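Local coordinates for aldehyde Dehydrogenase (Burkholderia cenocepacia, PDB 4O6R) that probably oxidises aldehydes to carboxylic acids with NAD(P)+ as the electron acceptor, at the interface of chains A and B. Coordinates in Å, arbitrary orientation; residue numbers count along the deposited sequence, not the author numbering. Chains: chain A/B, Aldehyde Dehydrogenase.

The interface of chains A and B. Residues chain A 129-133; chain B 128-130.
A:Ile132 and B:Gln128 meet side by side, their side chains running in the same direction. The terminal methyl CD1 of A:Ile132 lies over one face of the flat carboxamide of B:Gln128, 3.6 Å from its carbon CD, with OE1 and NE2 at much the same range. The isoleucine therefore packs on the whole amide rather than on one end of it. B:Gln128 gets its amide there by setting CG anti to its own carbonyl carbon (chi1 -62°) and then running out extended. Further back along the glutamine, CG rests 4.0 Å from CD of A:Pro133, whose ring crosses the chain at about a right angle. At the tip, OE1 of B:Gln128 takes part in a water bridge: the water is 2.9 Å from this amide oxygen and 2.7 Å from the hydroxyl OG of A:Ser130. That hydroxyl is held between its own backbone N and carbonyl carbon (chi1 56°), which turns it toward the water.

Next to the glutamine in sequence, B:Gly129 pairs its backbone with that of A:Val131 as an antiparallel bridge. The amide N of B:Gly129 reaches O of A:Val131 at 2.9 Å, meeting a lone pair within the plane of the carbonyl. The return bond, from N of A:Val131 to O of B:Gly129, is 3.1 Å long, but its donor comes in over the face of the carbonyl, almost perpendicular to C=O (92°), and so misses the lone pairs. With no side chain on B:Gly129, A:Val131 can settle against its backbone, CB lying 3.8 Å from CA. The methyl CG2 of A:Val131 leans on the backbone of B:Ser130 beyond.

A:Ser130 and B:Ser130 are partners in the next antiparallel bridge, their CA atoms 4.0 Å apart, and the two-fold repeats every contact with the chains exchanged. Short strands 129-131 of chain A and 129-132 of chain B are thus stitched together, a small patch that probably helps join two subunits within the four-chain assembly.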
loop_
_atom_site.group_PDB
_atom_site.type_symbol
_atom_site.label_atom_id
_atom_site.label_comp_id
_atom_site.label_asym_id
_atom_site.label_seq_id
_atom_site.Cartn_x
_atom_site.Cartn_y
_atom_site.Cartn_z
ATOM N N GLY A 129 5.095 -7.190 -3.978
ATOM C CA GLY A 129 6.271 -6.880 -3.183
ATOM C C GLY A 129 6.601 -5.404 -3.218
ATOM O O GLY A 129 5.790 -4.599 -3.660
ATOM N N SER A 130 7.796 -5.061 -2.761
ATOM C CA SER A 130 8.196 -3.666 -2.644
ATOM C C SER A 130 9.633 -3.428 -3.141
ATOM O O SER A 130 10.428 -4.375 -3.261
ATOM C CB SER A 130 7.997 -3.179 -1.182
ATOM O OG SER A 130 8.716 -4.008 -0.277
ATOM N N VAL A 131 9.942 -2.168 -3.461
ATOM C CA VAL A 131 11.299 -1.732 -3.789
ATOM C C VAL A 131 11.635 -0.601 -2.833
ATOM O O VAL A 131 10.875 0.362 -2.732
ATOM C CB VAL A 131 11.421 -1.240 -5.257
ATOM C CG1 VAL A 131 12.856 -0.828 -5.573
ATOM C CG2 VAL A 131 10.980 -2.352 -6.214
ATOM N N ILE A 132 12.739 -0.745 -2.114
ATOM C CA ILE A 132 13.042 0.104 -0.986
ATOM C C ILE A 132 14.062 1.144 -1.408
ATOM O O ILE A 132 15.088 0.796 -1.987
ATOM C CB ILE A 132 13.683 -0.728 0.162
ATOM C CG1 ILE A 132 12.869 -1.970 0.504
ATOM C CG2 ILE A 132 13.922 0.139 1.377
ATOM C CD1 ILE A 132 11.426 -1.707 0.926
ATOM N N PRO A 133 13.836 2.427 -1.062
ATOM C CA PRO A 133 14.822 3.409 -1.443
ATOM C C PRO A 133 16.021 3.308 -0.519
ATOM O O PRO A 133 15.900 3.565 0.682
ATOM C CB PRO A 133 14.084 4.734 -1.257
ATOM C CG PRO A 133 13.030 4.444 -0.230
ATOM C CD PRO A 133 12.654 3.022 -0.418
ATOM N N GLN B 128 7.814 3.835 -1.750
ATOM C CA GLN B 128 8.413 2.570 -2.184
ATOM C C GLN B 128 7.860 2.142 -3.531
ATOM O O GLN B 128 6.734 2.474 -3.867
ATOM C CB GLN B 128 8.168 1.480 -1.124
ATOM C CG GLN B 128 8.828 1.845 0.192
ATOM C CD GLN B 128 8.785 0.762 1.234
ATOM O OE1 GLN B 128 8.042 -0.221 1.103
ATOM N NE2 GLN B 128 9.592 0.912 2.273
ATOM N N GLY B 129 8.652 1.406 -4.298
ATOM C CA GLY B 129 8.164 0.765 -5.519
ATOM C C GLY B 129 7.493 -0.559 -5.235
ATOM O O GLY B 129 7.146 -0.865 -4.074
ATOM N N SER B 130 7.282 -1.345 -6.280
ATOM C CA SER B 130 6.541 -2.587 -6.140
ATOM C C SER B 130 7.146 -3.740 -6.914
ATOM O O SER B 130 8.031 -3.544 -7.758
ATOM C CB SER B 130 5.079 -2.364 -6.479
ATOM O OG SER B 130 4.975 -1.869 -7.797
HETATM O O HOH W 1 8.054 -2.955 2.076
#